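Local coordinates for protein 4-hydroxy-3-methylbut-2-enyl diphosphate reductase (Aquifex aeolicus, PDB 3DNF) that reduces (E)-4-hydroxy-3-methylbut-2-enyl diphosphate to isopentenyl and dimethylallyl diphosphate at an iron-sulfur cluster, the last step of the non-mevalonate isoprenoid pathway, at residues B[106-120]-B[130-144]. Sequence-based numbering, arbitrary orientation.
Sequences VCQLTREGYFVVLVG and TLGYLRACNGKGIVV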
loop_
_atom_site.group_PDB
_atom_site.type_symbol
_atom_site.label_atom_id
_atom_site.label_comp_id
_atom_site.label_asym_id
_atom_site.label_seq_id
_atom_site.Cartn_x
_atom_site.Cartn_y
_atom_site.Cartn_z
ATOM N N VAL B 106 -2.111 -11.747 -12.816
ATOM C CA VAL B 106 -0.632 -11.650 -13.025
ATOM C C VAL B 106 -0.327 -11.463 -14.494
ATOM O O VAL B 106 0.618 -10.712 -14.881
ATOM C CB VAL B 106 0.186 -12.786 -12.373
ATOM C CG1 VAL B 106 0.011 -12.810 -10.829
ATOM C CG2 VAL B 106 -0.107 -14.146 -13.034
ATOM N N CYS B 107 -1.156 -12.045 -15.337
ATOM C CA CYS B 107 -0.938 -11.847 -16.765
ATOM C C CYS B 107 -1.312 -10.441 -17.268
ATOM O O CYS B 107 -0.619 -9.881 -18.101
ATOM C CB CYS B 107 -1.628 -12.928 -17.588
ATOM S SG CYS B 107 -0.932 -14.600 -17.233
ATOM N N GLN B 108 -2.411 -9.906 -16.760
ATOM C CA GLN B 108 -2.818 -8.537 -17.029
ATOM C C GLN B 108 -1.728 -7.566 -16.608
ATOM O O GLN B 108 -1.360 -6.706 -17.407
ATOM C CB GLN B 108 -4.145 -8.220 -16.352
ATOM C CG GLN B 108 -4.595 -6.778 -16.581
ATOM C CD GLN B 108 -5.635 -6.350 -15.573
ATOM O OE1 GLN B 108 -6.288 -7.185 -14.945
ATOM N NE2 GLN B 108 -5.788 -5.054 -15.407
ATOM N N LEU B 109 -1.203 -7.715 -15.373
ATOM C CA LEU B 109 -0.158 -6.852 -14.885
ATOM C C LEU B 109 1.108 -6.933 -15.759
ATOM O O LEU B 109 1.767 -5.909 -16.016
ATOM C CB LEU B 109 0.151 -7.176 -13.409
ATOM C CG LEU B 109 -0.912 -6.745 -12.359
ATOM C CD1 LEU B 109 -0.519 -7.322 -10.989
ATOM C CD2 LEU B 109 -1.071 -5.222 -12.253
ATOM N N THR B 110 1.426 -8.131 -16.224
ATOM C CA THR B 110 2.563 -8.329 -17.140
ATOM C C THR B 110 2.362 -7.563 -18.475
ATOM O O THR B 110 3.259 -6.831 -18.933
ATOM C CB THR B 110 2.761 -9.850 -17.373
ATOM O OG1 THR B 110 3.173 -10.458 -16.131
ATOM C CG2 THR B 110 3.794 -10.103 -18.495
ATOM N N ARG B 111 1.186 -7.718 -19.081
ATOM C CA ARG B 111 0.826 -6.973 -20.294
ATOM C C ARG B 111 0.946 -5.456 -20.114
ATOM O O ARG B 111 1.336 -4.739 -21.030
ATOM C CB ARG B 111 -0.575 -7.336 -20.782
ATOM C CG ARG B 111 -0.707 -8.801 -21.228
ATOM C CD ARG B 111 -2.031 -9.036 -21.992
ATOM N NE ARG B 111 -3.218 -8.842 -21.150
ATOM C CZ ARG B 111 -3.813 -9.787 -20.409
ATOM N NH1 ARG B 111 -3.364 -11.038 -20.365
ATOM N NH2 ARG B 111 -4.888 -9.478 -19.703
ATOM N N GLU B 112 0.682 -4.985 -18.898
ATOM C CA GLU B 112 0.729 -3.574 -18.571
ATOM C C GLU B 112 2.138 -3.117 -18.166
ATOM O O GLU B 112 2.321 -1.957 -17.892
ATOM C CB GLU B 112 -0.318 -3.258 -17.486
ATOM C CG GLU B 112 -1.787 -3.532 -17.961
ATOM C CD GLU B 112 -2.848 -3.362 -16.859
ATOM O OE1 GLU B 112 -2.470 -3.188 -15.687
ATOM O OE2 GLU B 112 -4.070 -3.418 -17.157
ATOM N N GLY B 113 3.101 -4.036 -18.142
ATOM C CA GLY B 113 4.513 -3.668 -18.006
ATOM C C GLY B 113 4.974 -3.664 -16.550
ATOM O O GLY B 113 6.009 -3.068 -16.228
ATOM N N TYR B 114 4.226 -4.307 -15.659
ATOM C CA TYR B 114 4.648 -4.349 -14.241
ATOM C C TYR B 114 5.530 -5.541 -13.881
ATOM O O TYR B 114 5.389 -6.624 -14.469
ATOM C CB TYR B 114 3.437 -4.413 -13.278
ATOM C CG TYR B 114 2.608 -3.163 -13.277
ATOM C CD1 TYR B 114 2.944 -2.093 -12.465
ATOM C CD2 TYR B 114 1.504 -3.020 -14.155
ATOM C CE1 TYR B 114 2.190 -0.920 -12.485
ATOM C CE2 TYR B 114 0.746 -1.865 -14.175
ATOM C CZ TYR B 114 1.098 -0.808 -13.336
ATOM O OH TYR B 114 0.369 0.338 -13.360
ATOM N N PHE B 115 6.429 -5.335 -12.911
ATOM C CA PHE B 115 7.122 -6.439 -12.227
ATOM C C PHE B 115 6.147 -6.920 -11.131
ATOM O O PHE B 115 5.650 -6.116 -10.386
ATOM C CB PHE B 115 8.390 -5.908 -11.565
ATOM C CG PHE B 115 9.152 -6.943 -10.781
ATOM C CD1 PHE B 115 10.073 -7.773 -11.417
ATOM C CD2 PHE B 115 8.952 -7.082 -9.401
ATOM C CE1 PHE B 115 10.798 -8.739 -10.684
ATOM C CE2 PHE B 115 9.672 -8.046 -8.656
ATOM C CZ PHE B 115 10.607 -8.859 -9.296
ATOM N N VAL B 116 5.878 -8.212 -11.070
ATOM C CA VAL B 116 4.774 -8.702 -10.212
ATOM C C VAL B 116 5.301 -9.150 -8.837
ATOM O O VAL B 116 6.227 -9.948 -8.715
ATOM C CB VAL B 116 3.981 -9.826 -10.919
ATOM C CG1 VAL B 116 2.935 -10.473 -9.975
ATOM C CG2 VAL B 116 3.252 -9.232 -12.135
ATOM N N VAL B 117 4.608 -8.692 -7.797
ATOM C CA VAL B 117 4.766 -9.233 -6.474
ATOM C C VAL B 117 3.516 -10.029 -6.065
ATOM O O VAL B 117 2.408 -9.522 -6.137
ATOM C CB VAL B 117 5.021 -8.083 -5.499
ATOM C CG1 VAL B 117 4.762 -8.528 -4.054
ATOM C CG2 VAL B 117 6.455 -7.523 -5.674
ATOM N N LEU B 118 3.712 -11.298 -5.761
ATOM C CA LEU B 118 2.623 -12.164 -5.277
ATOM C C LEU B 118 2.816 -12.281 -3.773
ATOM O O LEU B 118 3.774 -12.898 -3.335
ATOM C CB LEU B 118 2.708 -13.540 -5.953
ATOM C CG LEU B 118 1.793 -14.685 -5.524
ATOM C CD1 LEU B 118 0.345 -14.229 -5.599
ATOM C CD2 LEU B 118 2.070 -15.899 -6.458
ATOM N N VAL B 119 1.889 -11.710 -2.985
ATOM C CA VAL B 119 1.974 -11.813 -1.527
ATOM C C VAL B 119 1.339 -13.147 -1.087
ATOM O O VAL B 119 0.149 -13.408 -1.305
ATOM C CB VAL B 119 1.307 -10.585 -0.781
ATOM C CG1 VAL B 119 1.522 -10.718 0.740
ATOM C CG2 VAL B 119 1.866 -9.234 -1.305
ATOM N N GLY B 120 2.168 -14.035 -0.567
ATOM C CA GLY B 120 1.684 -15.373 -0.217
ATOM C C GLY B 120 2.780 -16.280 0.293
ATOM O O GLY B 120 3.924 -15.856 0.449
ATOM N N THR B 130 0.182 -20.101 -9.686
ATOM C CA THR B 130 0.180 -18.734 -10.152
ATOM C C THR B 130 1.530 -18.327 -10.749
ATOM O O THR B 130 1.549 -17.665 -11.775
ATOM C CB THR B 130 -0.199 -17.813 -9.001
ATOM O OG1 THR B 130 -1.536 -18.120 -8.622
ATOM C CG2 THR B 130 -0.177 -16.361 -9.438
ATOM N N LEU B 131 2.641 -18.698 -10.107
ATOM C CA LEU B 131 3.987 -18.482 -10.713
ATOM C C LEU B 131 4.078 -19.117 -12.092
ATOM O O LEU B 131 4.739 -18.583 -12.973
ATOM C CB LEU B 131 5.130 -18.982 -9.836
ATOM C CG LEU B 131 5.349 -18.125 -8.587
ATOM C CD1 LEU B 131 6.501 -18.676 -7.752
ATOM C CD2 LEU B 131 5.625 -16.647 -8.969
ATOM N N GLY B 132 3.429 -20.274 -12.261
ATOM C CA GLY B 132 3.414 -20.936 -13.567
ATOM C C GLY B 132 2.680 -20.112 -14.621
ATOM O O GLY B 132 3.095 -20.056 -15.783
ATOM N N TYR B 133 1.596 -19.454 -14.221
ATOM C CA TYR B 133 0.895 -18.536 -15.130
ATOM C C TYR B 133 1.744 -17.291 -15.462
ATOM O O TYR B 133 1.757 -16.823 -16.609
ATOM C CB TYR B 133 -0.479 -18.181 -14.545
ATOM C CG TYR B 133 -1.419 -19.281 -14.906
ATOM C CD1 TYR B 133 -1.586 -20.391 -14.078
ATOM C CD2 TYR B 133 -2.059 -19.256 -16.150
ATOM C CE1 TYR B 133 -2.433 -21.450 -14.448
ATOM C CE2 TYR B 133 -2.907 -20.309 -16.549
ATOM C CZ TYR B 133 -3.077 -21.400 -15.701
ATOM O OH TYR B 133 -3.928 -22.431 -16.076
ATOM N N LEU B 134 2.432 -16.772 -14.447
ATOM C CA LEU B 134 3.265 -15.595 -14.628
ATOM C C LEU B 134 4.363 -15.949 -15.627
ATOM O O LEU B 134 4.647 -15.189 -16.569
ATOM C CB LEU B 134 3.913 -15.172 -13.299
ATOM C CG LEU B 134 4.837 -13.932 -13.337
ATOM C CD1 LEU B 134 4.077 -12.646 -13.730
ATOM C CD2 LEU B 134 5.560 -13.769 -12.016
ATOM N N ARG B 135 4.958 -17.131 -15.454
ATOM C CA ARG B 135 6.011 -17.574 -16.359
ATOM C C ARG B 135 5.455 -17.769 -17.787
ATOM O O ARG B 135 6.096 -17.350 -18.763
ATOM C CB ARG B 135 6.663 -18.856 -15.815
ATOM C CG ARG B 135 7.584 -19.603 -16.815
ATOM C CD ARG B 135 8.314 -20.791 -16.176
ATOM N NE ARG B 135 7.379 -21.720 -15.548
ATOM C CZ ARG B 135 7.233 -21.908 -14.232
ATOM N NH1 ARG B 135 8.020 -21.252 -13.366
ATOM N NH2 ARG B 135 6.320 -22.782 -13.787
ATOM N N ALA B 136 4.256 -18.347 -17.872
ATOM C CA ALA B 136 3.618 -18.629 -19.174
ATOM C C ALA B 136 3.339 -17.378 -20.007
ATOM O O ALA B 136 3.399 -17.393 -21.239
ATOM C CB ALA B 136 2.333 -19.431 -18.961
ATOM N N CYS B 137 3.029 -16.290 -19.329
ATOM C CA CYS B 137 2.731 -15.055 -20.041
ATOM C C CYS B 137 3.949 -14.150 -20.143
ATOM O O CYS B 137 3.843 -12.961 -20.459
ATOM C CB CYS B 137 1.562 -14.327 -19.408
ATOM S SG CYS B 137 1.993 -13.638 -17.839
ATOM N N ASN B 138 5.126 -14.746 -19.957
ATOM C CA ASN B 138 6.431 -14.040 -20.081
ATOM C C ASN B 138 6.603 -12.889 -19.089
ATOM O O ASN B 138 7.285 -11.890 -19.343
ATOM C CB ASN B 138 6.657 -13.564 -21.506
ATOM C CG ASN B 138 6.605 -14.693 -22.475
ATOM O OD1 ASN B 138 7.157 -15.773 -22.224
ATOM N ND2 ASN B 138 5.891 -14.486 -23.578
ATOM N N GLY B 139 5.957 -13.062 -17.955
ATOM C CA GLY B 139 6.030 -12.113 -16.867
ATOM C C GLY B 139 7.203 -12.369 -15.944
ATOM O O GLY B 139 7.805 -13.424 -15.989
ATOM N N LYS B 140 7.524 -11.378 -15.127
ATOM C CA LYS B 140 8.578 -11.545 -14.151
ATOM C C LYS B 140 8.102 -11.062 -12.794
ATOM O O LYS B 140 7.304 -10.116 -12.673
ATOM C CB LYS B 140 9.866 -10.835 -14.603
ATOM C CG LYS B 140 9.728 -9.353 -14.774
ATOM C CD LYS B 140 10.987 -8.755 -15.444
ATOM C CE LYS B 140 10.851 -7.234 -15.453
ATOM N NZ LYS B 140 11.863 -6.529 -16.304
ATOM N N GLY B 141 8.573 -11.736 -11.759
ATOM C CA GLY B 141 8.080 -11.400 -10.416
ATOM C C GLY B 141 8.620 -12.290 -9.315
ATOM O O GLY B 141 9.373 -13.256 -9.558
ATOM N N ILE B 142 8.211 -11.975 -8.090
ATOM C CA ILE B 142 8.599 -12.759 -6.939
ATOM C C ILE B 142 7.384 -13.009 -6.020
ATOM O O ILE B 142 6.356 -12.320 -6.152
ATOM C CB ILE B 142 9.693 -12.062 -6.116
ATOM C CG1 ILE B 142 9.236 -10.645 -5.703
ATOM C CG2 ILE B 142 11.035 -12.001 -6.902
ATOM C CD1 ILE B 142 10.153 -9.919 -4.716
ATOM N N VAL B 143 7.582 -13.951 -5.096
ATOM C CA VAL B 143 6.674 -14.157 -3.942
ATOM C C VAL B 143 7.215 -13.405 -2.741
ATOM O O VAL B 143 8.414 -13.472 -2.443
ATOM C CB VAL B 143 6.532 -15.657 -3.573
ATOM C CG1 VAL B 143 5.519 -15.815 -2.384
ATOM C CG2 VAL B 143 6.068 -16.440 -4.784
ATOM N N VAL B 144 6.337 -12.656 -2.075
ATOM C CA VAL B 144 6.691 -11.973 -0.854
ATOM C C VAL B 144 5.970 -12.662 0.301
ATOM O O VAL B 144 4.745 -12.564 0.431
ATOM C CB VAL B 144 6.345 -10.438 -0.964
ATOM C CG1 VAL B 144 6.402 -9.771 0.459
ATOM C CG2 VAL B 144 7.368 -9.739 -1.879
HETATM O O HOH W 1 5.603 -9.241 -15.333
#
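V116 N gives a nearly straight bond to K140 O (2.9 Å, 175°), the first of five backbone hydrogen bonds that join the parallel strands 115-119 and 141-144 and their flanks. V116 O takes I142 N. L118 does the same with I142 O and V144 N, and G120 N to V144 O ends the run. A water donates to T110 OG1 and Y114 O and accepts from K140 N, linking T110 on helix 97-111 and Y114 to K140 across the contact. T110 OG1 also bonds V106 O (2.9 Å), which T110 N reaches from the opposite face of the carbonyl. F115 CG lies anti to the backbone N (chi1 177°), and this lays the ring over G141. G141 CA sits 4.0 Å from the ring centroid, a CH-pi contact, while K140 CG and I142 CG1 approach obliquely. With the ring cut back to an alanine here, the stack with H156 goes, and G141 CA and I142 CG1 would probably lose their cover on that side. On the sheet face that carries V116 and L118, L134 CD1 lies 3.9 Å from V116 CG2 and also meets V106 CB and T110 OG1. T130 CG2 touches both V106 CG1 and L118 CD2, each at 3.8 Å. C107, inside helix 97-111, and C137, just past helix 125-136, are the disulfide pair; their SG atoms lie 3.1 Å apart in this conformer, beyond bonding distance, so the detail is doubtful. Strand 115-119, helix 125-136 and strand 141-144 make a beta-alpha-beta crossover at the edge of one parallel four-stranded sheet of the trilobal IspH fold.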